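Local coordinates for protein gamma-hexachlorocyclohexane dehydrochlorinase (Novosphingobium barchaimii LL02, PDB 5KVB) that probably catalyses two successive dehydrochlorinations of the pollutant lindane (gamma-hexachlorocyclohexane), yielding a tetrachlorocyclohexadiene by way of pentachlorocyclohexene, at residues Leu11-Ser16 against Leu87-Ala92; Gln21-Asp26 against Ser122-Arg127; Ser25-Gly30 against Trp131-Leu136. All blocks are in the same frame, centred on the assembly; numbering follows the deposited sequence. Where two conformers were deposited one is given.

Contact 1. Residues Leu11-Ser16 against Leu87-Ala92; sequences LDRLAS and LEFVSA
Phe89 points its ring at the helix 11-16 and ends against two residues there, Arg13 and Ser16. The buried part of the contact is Ser16, whose CB comes up at the edge, near the ring plane, 4.0 Å from Phe89 CZ. Its hydroxyl turns back to its own helix, OG giving a 3.0 Å hydrogen bond to Asp12 O. That carbonyl also accepts from Ser16 N, which reaches it from the opposite face of its plane. In this NTF2-like fold the contact joins the beginning of the long helix 10-33 to the end of strand 75-89, just before a classic beta bulge where Val90 and Ser91 both face Lys94. The outer, partly exposed side belongs to Arg13. Here CG alone packs on the ring, 3.8 Å from Phe89 CE1; the chain then bends at chi3 (54°) to a salt bridge with Asp10, with the guanidinium plane turned 79° from that of the ring. Replacing Phe89 with an alanine would probably leave Ser16 CB and Arg13 CG without their partner and open a gap between helix and strand. Leu14 points away from the strand and packs on Leu14 of the second subunit.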
loop_
_atom_site.group_PDB
_atom_site.type_symbol
_atom_site.label_atom_id
_atom_site.label_comp_id
_atom_site.label_asym_id
_atom_site.label_seq_id
_atom_site.Cartn_x
_atom_site.Cartn_y
_atom_site.Cartn_z
ATOM N N LEU A 11 -16.652 3.349 -18.148
ATOM C CA LEU A 11 -17.037 4.195 -17.025
ATOM C C LEU A 11 -17.620 3.344 -15.903
ATOM O O LEU A 11 -17.206 3.468 -14.752
ATOM C CB LEU A 11 -18.035 5.276 -17.461
ATOM C CG LEU A 11 -18.466 6.234 -16.351
ATOM C CD1 LEU A 11 -17.257 6.925 -15.695
ATOM C CD2 LEU A 11 -19.463 7.270 -16.874
ATOM N N ASP A 12 -18.551 2.455 -16.227
ATOM C CA ASP A 12 -19.127 1.576 -15.207
ATOM C C ASP A 12 -18.071 0.697 -14.545
ATOM O O ASP A 12 -18.093 0.489 -13.330
ATOM C CB ASP A 12 -20.214 0.682 -15.811
ATOM C CG ASP A 12 -20.844 -0.238 -14.775
ATOM O OD1 ASP A 12 -21.369 0.278 -13.767
ATOM O OD2 ASP A 12 -20.785 -1.466 -14.968
ATOM N N ARG A 13 -17.153 0.162 -15.339
ATOM C CA ARG A 13 -16.093 -0.690 -14.814
ATOM C C ARG A 13 -15.203 0.080 -13.829
ATOM O O ARG A 13 -14.861 -0.431 -12.742
ATOM C CB ARG A 13 -15.257 -1.266 -15.958
ATOM C CG ARG A 13 -14.268 -2.327 -15.533
ATOM C CD ARG A 13 -13.602 -2.986 -16.743
ATOM N NE ARG A 13 -12.988 -1.997 -17.623
ATOM C CZ ARG A 13 -11.751 -1.532 -17.480
ATOM N NH1 ARG A 13 -10.983 -1.971 -16.493
ATOM N NH2 ARG A 13 -11.282 -0.626 -18.327
ATOM N N LEU A 14 -14.840 1.307 -14.192
ATOM C CA LEU A 14 -13.996 2.117 -13.313
ATOM C C LEU A 14 -14.748 2.515 -12.042
ATOM O O LEU A 14 -14.181 2.485 -10.945
ATOM C CB LEU A 14 -13.492 3.353 -14.058
ATOM C CG LEU A 14 -12.519 3.053 -15.201
ATOM C CD1 LEU A 14 -12.287 4.301 -16.038
ATOM C CD2 LEU A 14 -11.192 2.535 -14.648
ATOM N N ALA A 15 -16.029 2.860 -12.164
ATOM C CA ALA A 15 -16.822 3.204 -10.985
ATOM C C ALA A 15 -16.982 2.000 -10.051
ATOM O O ALA A 15 -16.886 2.138 -8.820
ATOM C CB ALA A 15 -18.186 3.754 -11.410
ATOM N N SER A 16 -17.162 0.818 -10.632
ATOM C CA SER A 16 -17.270 -0.408 -9.844
ATOM C C SER A 16 -15.974 -0.709 -9.103
ATOM O O SER A 16 -15.997 -1.006 -7.897
ATOM C CB SER A 16 -17.656 -1.601 -10.728
ATOM O OG SER A 16 -18.978 -1.443 -11.251
ATOM N N LEU A 87 -8.358 -6.910 -8.719
ATOM C CA LEU A 87 -9.761 -7.258 -8.962
ATOM C C LEU A 87 -9.958 -7.890 -10.335
ATOM O O LEU A 87 -9.332 -7.473 -11.319
ATOM C CB LEU A 87 -10.652 -6.015 -8.839
ATOM C CG LEU A 87 -10.563 -5.200 -7.547
ATOM C CD1 LEU A 87 -11.489 -3.982 -7.591
ATOM C CD2 LEU A 87 -10.859 -6.076 -6.336
ATOM N N GLU A 88 -10.824 -8.892 -10.394
ATOM C CA GLU A 88 -11.207 -9.515 -11.664
ATOM C C GLU A 88 -12.708 -9.716 -11.699
ATOM O O GLU A 88 -13.297 -10.192 -10.725
ATOM C CB GLU A 88 -10.506 -10.861 -11.845
ATOM C CG GLU A 88 -8.993 -10.795 -11.846
ATOM C CD GLU A 88 -8.402 -10.612 -13.231
ATOM O OE1 GLU A 88 -9.127 -10.154 -14.141
ATOM O OE2 GLU A 88 -7.207 -10.936 -13.406
ATOM N N PHE A 89 -13.322 -9.365 -12.823
ATOM C CA PHE A 89 -14.757 -9.528 -12.982
ATOM C C PHE A 89 -15.085 -10.963 -13.413
ATOM O O PHE A 89 -14.718 -11.396 -14.508
ATOM C CB PHE A 89 -15.295 -8.497 -13.983
ATOM C CG PHE A 89 -15.338 -7.090 -13.435
ATOM C CD1 PHE A 89 -14.192 -6.315 -13.399
ATOM C CD2 PHE A 89 -16.518 -6.550 -12.932
ATOM C CE1 PHE A 89 -14.221 -5.025 -12.884
ATOM C CE2 PHE A 89 -16.550 -5.261 -12.415
ATOM C CZ PHE A 89 -15.409 -4.503 -12.388
ATOM N N VAL A 90 -15.743 -11.705 -12.531
ATOM C CA VAL A 90 -16.220 -13.052 -12.844
ATOM C C VAL A 90 -17.404 -12.941 -13.805
ATOM O O VAL A 90 -17.542 -13.725 -14.760
ATOM C CB VAL A 90 -16.619 -13.806 -11.558
ATOM C CG1 VAL A 90 -17.193 -15.184 -11.895
ATOM C CG2 VAL A 90 -15.417 -13.934 -10.628
ATOM N N SER A 91 -18.236 -11.940 -13.542
ATOM C CA SER A 91 -19.368 -11.553 -14.378
ATOM C C SER A 91 -19.540 -10.055 -14.186
ATOM O O SER A 91 -18.797 -9.443 -13.418
ATOM C CB SER A 91 -20.637 -12.295 -13.968
ATOM O OG SER A 91 -21.105 -11.806 -12.718
ATOM N N ALA A 92 -20.527 -9.457 -14.842
ATOM C CA ALA A 92 -20.760 -8.024 -14.682
ATOM C C ALA A 92 -21.126 -7.659 -13.240
ATOM O O ALA A 92 -20.920 -6.524 -12.822
ATOM C CB ALA A 92 -21.858 -7.551 -15.637
#

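Contact 2. Residues Gln21-Asp26 against Ser122-Arg127; sequences QDLYSD and SEYERR
Tyr24 and Leu23, on one turn of helix 10-33, meet Tyr124 on strand 113-127, in the packing of the long helix on the curved sheet that marks the NTF2-like fold. The helix and strand segments run at 130° to each other, with axes 10.6 Å apart at closest approach, and side chains bridge the distance. Tyr24 starts out with CG anti to its backbone N (chi1 -175°), which carries the ring off the helix toward the sheet. Its CB lies 3.7 Å from Tyr124 OH, and CG is near the same oxygen. CD1 comes closer still, 3.3 Å from Tyr124 OH, which approaches the Tyr24 ring obliquely. The Tyr24 side chain also touches Val101 of strand 94-107, and it lies about 8 Å from that of His80, the likely proton acceptor. One residue earlier, the Leu23 and Tyr124 side chains run alongside each other, pointing opposite ways, with Leu23 CD1 3.9 Å from Tyr124 CD2 in plain apolar packing. Ile20 of the same helix and Val95 of strand 94-107 also touch Tyr124. No hydrogen bond crosses between the segments; the buried phenol is instead satisfied on its own strand, where Tyr124 OH and Ser122 OG share a hydrogen bond of 2.8 Å.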
loop_
_atom_site.group_PDB
_atom_site.type_symbol
_atom_site.label_atom_id
_atom_site.label_comp_id
_atom_site.label_asym_id
_atom_site.label_seq_id
_atom_site.Cartn_x
_atom_site.Cartn_y
_atom_site.Cartn_z
ATOM N N GLN A 21 -12.762 -1.016 -4.178
ATOM C CA GLN A 21 -11.554 -0.596 -3.464
ATOM C C GLN A 21 -11.914 0.099 -2.134
ATOM O O GLN A 21 -11.292 -0.166 -1.104
ATOM C CB GLN A 21 -10.693 0.298 -4.371
ATOM C CG GLN A 21 -10.088 -0.467 -5.562
ATOM C CD GLN A 21 -9.782 0.425 -6.761
ATOM O OE1 GLN A 21 -10.011 1.635 -6.737
ATOM N NE2 GLN A 21 -9.272 -0.182 -7.826
ATOM N N ASP A 22 -12.959 0.921 -2.130
ATOM C CA ASP A 22 -13.449 1.543 -0.897
ATOM C C ASP A 22 -14.024 0.512 0.099
ATOM O O ASP A 22 -13.768 0.613 1.304
ATOM C CB ASP A 22 -14.516 2.618 -1.201
ATOM C CG ASP A 22 -13.944 3.889 -1.832
ATOM O OD1 ASP A 22 -12.720 4.092 -1.834
ATOM O OD2 ASP A 22 -14.770 4.696 -2.318
ATOM N N LEU A 23 -14.782 -0.477 -0.378
ATOM C CA LEU A 23 -15.293 -1.535 0.516
ATOM C C LEU A 23 -14.151 -2.222 1.242
ATOM O O LEU A 23 -14.204 -2.454 2.465
ATOM C CB LEU A 23 -16.100 -2.585 -0.269
ATOM C CG LEU A 23 -17.441 -2.120 -0.845
ATOM C CD1 LEU A 23 -17.951 -3.163 -1.833
ATOM C CD2 LEU A 23 -18.475 -1.908 0.268
ATOM N N TYR A 24 -13.117 -2.565 0.478
ATOM C CA TYR A 24 -12.000 -3.321 1.013
ATOM C C TYR A 24 -11.200 -2.500 2.030
ATOM O O TYR A 24 -10.881 -2.990 3.117
ATOM C CB TYR A 24 -11.122 -3.805 -0.128
ATOM C CG TYR A 24 -9.986 -4.706 0.285
ATOM C CD1 TYR A 24 -10.174 -6.074 0.475
ATOM C CD2 TYR A 24 -8.728 -4.186 0.482
ATOM C CE1 TYR A 24 -9.108 -6.897 0.837
ATOM C CE2 TYR A 24 -7.671 -4.994 0.850
ATOM C CZ TYR A 24 -7.861 -6.331 1.014
ATOM O OH TYR A 24 -6.790 -7.111 1.376
ATOM N N SER A 25 -10.880 -1.253 1.706
ATOM C CA SER A 25 -10.218 -0.416 2.697
ATOM C C SER A 25 -11.098 -0.201 3.933
ATOM O O SER A 25 -10.570 -0.161 5.053
ATOM C CB SER A 25 -9.809 0.918 2.078
ATOM O OG SER A 25 -8.698 0.712 1.208
ATOM N N ASP A 26 -12.414 -0.099 3.745
ATOM C CA ASP A 26 -13.345 0.078 4.869
ATOM C C ASP A 26 -13.315 -1.133 5.817
ATOM O O ASP A 26 -13.464 -0.965 7.026
ATOM C CB ASP A 26 -14.785 0.322 4.373
ATOM C CG ASP A 26 -15.031 1.760 3.928
ATOM O OD1 ASP A 26 -14.164 2.632 4.182
ATOM O OD2 ASP A 26 -16.101 2.023 3.330
ATOM N N SER A 122 -11.273 -12.244 -1.574
ATOM C CA SER A 122 -12.588 -11.625 -1.386
ATOM C C SER A 122 -13.502 -11.816 -2.598
ATOM O O SER A 122 -13.031 -12.079 -3.697
ATOM C CB SER A 122 -12.414 -10.133 -1.070
ATOM O OG SER A 122 -11.634 -9.484 -2.063
ATOM N N GLU A 123 -14.814 -11.686 -2.379
ATOM C CA GLU A 123 -15.798 -11.675 -3.449
ATOM C C GLU A 123 -16.782 -10.551 -3.155
ATOM O O GLU A 123 -17.134 -10.301 -1.994
ATOM C CB GLU A 123 -16.547 -13.016 -3.565
ATOM C CG GLU A 123 -17.488 -13.104 -4.773
ATOM C CD GLU A 123 -18.455 -14.287 -4.691
ATOM O OE1 GLU A 123 -18.105 -15.383 -5.190
ATOM O OE2 GLU A 123 -19.570 -14.118 -4.139
ATOM N N TYR A 124 -17.224 -9.897 -4.224
ATOM C CA TYR A 124 -18.185 -8.792 -4.151
ATOM C C TYR A 124 -19.309 -9.058 -5.133
ATOM O O TYR A 124 -19.070 -9.562 -6.230
ATOM C CB TYR A 124 -17.504 -7.453 -4.469
ATOM C CG TYR A 124 -16.209 -7.273 -3.709
ATOM C CD1 TYR A 124 -15.017 -7.788 -4.207
ATOM C CD2 TYR A 124 -16.190 -6.622 -2.476
ATOM C CE1 TYR A 124 -13.833 -7.657 -3.491
ATOM C CE2 TYR A 124 -15.003 -6.484 -1.752
ATOM C CZ TYR A 124 -13.839 -6.998 -2.280
ATOM O OH TYR A 124 -12.661 -6.892 -1.581
ATOM N N GLU A 125 -20.533 -8.746 -4.722
ATOM C CA GLU A 125 -21.694 -8.886 -5.594
ATOM C C GLU A 125 -22.413 -7.555 -5.746
ATOM O O GLU A 125 -22.495 -6.772 -4.796
ATOM C CB GLU A 125 -22.669 -9.945 -5.058
ATOM C CG GLU A 125 -22.141 -11.366 -5.152
ATOM C CD GLU A 125 -23.191 -12.414 -4.819
ATOM O OE1 GLU A 125 -24.340 -12.038 -4.496
ATOM O OE2 GLU A 125 -22.864 -13.619 -4.891
ATOM N N ARG A 126 -22.874 -7.207 -6.991
ATOM C CA ARG A 126 -23.727 -6.052 -7.223
ATOM C C ARG A 126 -25.191 -6.492 -7.231
ATOM O O ARG A 126 -25.579 -7.377 -7.994
ATOM C CB ARG A 126 -23.361 -5.356 -8.538
ATOM C CG ARG A 126 -24.303 -4.222 -8.908
ATOM C CD ARG A 126 -23.619 -3.199 -9.800
ATOM N NE ARG A 126 -23.084 -3.788 -11.022
ATOM C CZ ARG A 126 -22.481 -3.083 -11.977
ATOM N NH1 ARG A 126 -22.345 -1.767 -11.844
ATOM N NH2 ARG A 126 -22.014 -3.686 -13.059
ATOM N N ARG A 127 -25.983 -5.871 -6.363
ATOM C CA ARG A 127 -27.409 -6.177 -6.236
ATOM C C ARG A 127 -28.190 -4.881 -6.283
ATOM O O ARG A 127 -27.905 -3.958 -5.521
ATOM C CB ARG A 127 -27.693 -6.921 -4.934
ATOM C CG ARG A 127 -26.954 -8.233 -4.813
ATOM C CD ARG A 127 -27.289 -8.925 -3.499
ATOM N NE ARG A 127 -26.447 -10.099 -3.269
ATOM C CZ ARG A 127 -26.406 -10.785 -2.127
ATOM N NH1 ARG A 127 -27.164 -10.426 -1.100
ATOM N NH2 ARG A 127 -25.601 -11.835 -2.022
#

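Contact 3. Residues Ser25-Gly30 against Trp131-Leu136; sequences SDQLIG and WKFSKL
Gln27 carries the helix side of this contact, meeting Phe133 with the base of its side chain and Leu136 with its amide end. Along the helix, Ser25 comes first and points away from the strand; its O accepts from Ile29 N within the helix. Asp26 is turned to other work: its carboxylate forms salt bridges with Arg38 and with Arg86 of the second subunit, the same subunit on which Leu28 and Ile29, making no contact with the strand, pack against Asn84 and Arg86 respectively. The first side-chain bond of Gln27 heads toward the strand. Its CB sits 4.1 Å from both Phe133 CZ and Phe133 CE2, approaching the ring obliquely. A chi1 of -165° swings CG away from the main-chain nitrogen and the chain runs outward past the ring, then bends at chi2 (-80°) to meet Leu136. The two side chains cross at about a right angle, with Leu136 CD2 set against CG, CD and NE2 of Gln27, 3.7 Å from Gln27 NE2. Gly30 N continues the helix with its bond to Asp26 O. On the strand side, Phe133 and Leu136 both point toward the helix across the corner the chain turns at Ser134, consistent with the classic beta bulge there, in which Ser134 and Lys135 both face Glu123. The Phe133 ring also meets the rings of Tyr124 and Trp43, and Trp43 touches both Gln27 and Leu136. The Gln27 side chain lies about 6 Å from that of His80 and about 7 Å from that of Asp32, the residues expected to be catalytic. Long helix against bent sheet, with buried side chains close to the probable active site between them, is the arrangement of the NTF2-like cone.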
loop_
_atom_site.group_PDB
_atom_site.type_symbol
_atom_site.label_atom_id
_atom_site.label_comp_id
_atom_site.label_asym_id
_atom_site.label_seq_id
_atom_site.Cartn_x
_atom_site.Cartn_y
_atom_site.Cartn_z
ATOM N N SER A 25 -10.880 -1.253 1.706
ATOM C CA SER A 25 -10.218 -0.416 2.697
ATOM C C SER A 25 -11.098 -0.201 3.933
ATOM O O SER A 25 -10.570 -0.161 5.053
ATOM C CB SER A 25 -9.809 0.918 2.078
ATOM O OG SER A 25 -8.698 0.712 1.208
ATOM N N ASP A 26 -12.414 -0.099 3.745
ATOM C CA ASP A 26 -13.345 0.078 4.869
ATOM C C ASP A 26 -13.315 -1.133 5.817
ATOM O O ASP A 26 -13.464 -0.965 7.026
ATOM C CB ASP A 26 -14.785 0.322 4.373
ATOM C CG ASP A 26 -15.031 1.760 3.928
ATOM O OD1 ASP A 26 -14.164 2.632 4.182
ATOM O OD2 ASP A 26 -16.101 2.023 3.330
ATOM N N GLN A 27 -13.088 -2.334 5.281
ATOM C CA GLN A 27 -12.937 -3.509 6.134
ATOM C C GLN A 27 -11.726 -3.341 7.048
ATOM O O GLN A 27 -11.816 -3.536 8.263
ATOM C CB GLN A 27 -12.801 -4.788 5.290
ATOM C CG GLN A 27 -12.993 -6.113 6.079
ATOM C CD GLN A 27 -11.768 -6.569 6.863
ATOM O OE1 GLN A 27 -10.655 -6.125 6.615
ATOM N NE2 GLN A 27 -11.979 -7.485 7.810
ATOM N N LEU A 28 -10.590 -2.978 6.465
ATOM C CA LEU A 28 -9.357 -2.848 7.242
ATOM C C LEU A 28 -9.458 -1.716 8.267
ATOM O O LEU A 28 -9.106 -1.893 9.438
ATOM C CB LEU A 28 -8.155 -2.618 6.317
ATOM C CG LEU A 28 -7.490 -3.860 5.712
ATOM C CD1 LEU A 28 -8.408 -4.579 4.739
ATOM C CD2 LEU A 28 -6.170 -3.519 5.037
ATOM N N ILE A 29 -9.934 -0.556 7.828
ATOM C CA ILE A 29 -10.072 0.605 8.713
ATOM C C ILE A 29 -11.089 0.328 9.834
ATOM O O ILE A 29 -10.852 0.652 11.002
ATOM C CB ILE A 29 -10.489 1.864 7.902
ATOM C CG1 ILE A 29 -9.376 2.283 6.930
ATOM C CG2 ILE A 29 -10.812 3.045 8.821
ATOM C CD1 ILE A 29 -9.861 3.185 5.800
ATOM N N GLY A 30 -12.197 -0.319 9.493
ATOM C CA GLY A 30 -13.223 -0.624 10.485
ATOM C C GLY A 30 -12.707 -1.553 11.568
ATOM O O GLY A 30 -12.964 -1.333 12.752
ATOM N N TRP A 131 -22.744 -2.314 -4.872
ATOM C CA TRP A 131 -21.713 -3.312 -4.524
ATOM C C TRP A 131 -21.529 -3.474 -3.017
ATOM O O TRP A 131 -21.418 -2.481 -2.302
ATOM C CB TRP A 131 -20.345 -2.923 -5.124
ATOM C CG TRP A 131 -20.260 -2.999 -6.623
ATOM C CD1 TRP A 131 -20.384 -1.956 -7.502
ATOM C CD2 TRP A 131 -20.008 -4.164 -7.418
ATOM N NE1 TRP A 131 -20.237 -2.402 -8.791
ATOM C CE2 TRP A 131 -20.017 -3.754 -8.773
ATOM C CE3 TRP A 131 -19.808 -5.514 -7.122
ATOM C CZ2 TRP A 131 -19.796 -4.652 -9.826
ATOM C CZ3 TRP A 131 -19.591 -6.408 -8.175
ATOM C CH2 TRP A 131 -19.587 -5.970 -9.506
ATOM N N LYS A 132 -21.460 -4.724 -2.550
ATOM C CA LYS A 132 -21.014 -5.040 -1.183
ATOM C C LYS A 132 -20.233 -6.351 -1.188
ATOM O O LYS A 132 -20.285 -7.120 -2.172
ATOM C CB LYS A 132 -22.200 -5.134 -0.187
ATOM C CG LYS A 132 -22.878 -3.784 0.120
ATOM C CD LYS A 132 -23.839 -3.863 1.309
ATOM C CE LYS A 132 -24.566 -2.530 1.503
ATOM N NZ LYS A 132 -25.318 -2.489 2.794
ATOM N N PHE A 133 -19.498 -6.606 -0.105
ATOM C CA PHE A 133 -18.867 -7.925 0.106
ATOM C C PHE A 133 -19.879 -9.056 0.093
ATOM O O PHE A 133 -20.934 -8.946 0.744
ATOM C CB PHE A 133 -18.175 -8.016 1.466
ATOM C CG PHE A 133 -16.746 -7.529 1.524
ATOM C CD1 PHE A 133 -15.681 -8.410 1.341
ATOM C CD2 PHE A 133 -16.472 -6.223 1.895
ATOM C CE1 PHE A 133 -14.360 -7.980 1.480
ATOM C CE2 PHE A 133 -15.158 -5.780 2.026
ATOM C CZ PHE A 133 -14.095 -6.658 1.824
ATOM N N SER A 134 -19.537 -10.141 -0.590
ATOM C CA SER A 134 -20.256 -11.406 -0.436
ATOM C C SER A 134 -19.386 -12.462 0.249
ATOM O O SER A 134 -19.917 -13.389 0.860
ATOM C CB SER A 134 -20.752 -11.940 -1.783
ATOM O OG SER A 134 -19.714 -12.017 -2.738
ATOM N N LYS A 135 -18.063 -12.353 0.132
ATOM C CA LYS A 135 -17.134 -13.284 0.798
ATOM C C LYS A 135 -15.824 -12.612 1.208
ATOM O O LYS A 135 -15.296 -11.768 0.468
ATOM C CB LYS A 135 -16.763 -14.462 -0.112
ATOM C CG LYS A 135 -17.891 -15.315 -0.639
ATOM C CD LYS A 135 -17.334 -16.548 -1.371
ATOM C CE LYS A 135 -18.465 -17.306 -2.056
ATOM N NZ LYS A 135 -17.983 -18.567 -2.690
ATOM N N LEU A 136 -15.271 -13.028 2.347
ATOM C CA LEU A 136 -13.887 -12.704 2.703
ATOM C C LEU A 136 -13.263 -13.911 3.371
ATOM O O LEU A 136 -13.859 -14.510 4.273
ATOM C CB LEU A 136 -13.802 -11.482 3.623
ATOM C CG LEU A 136 -12.393 -11.101 4.128
ATOM C CD1 LEU A 136 -11.409 -10.789 2.982
ATOM C CD2 LEU A 136 -12.462 -9.930 5.092
#

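Overall arrangement
All three contacts tie helix 10-33 to the same mixed sheet, at successive points along the helix. Contact 1 is the most peripheral and only partly buried, a phenylalanine against an arginine chain and a serine. Contacts 2 and 3 are buried, their centres 5 Å apart; they share Ser25 and Asp26 and reach neighbouring strands, which are joined by Glu123 N to Lys135 O (2.9 Å). Contact 2 sets a phenol oxygen against a tyrosine and a leucine methyl against another; contact 3, nearest the probable catalytic residues, sets a glutamine against a phenylalanine and a leucine, its amide end on the leucine. Ser16 and Trp131 weakly link contacts 1 and 3.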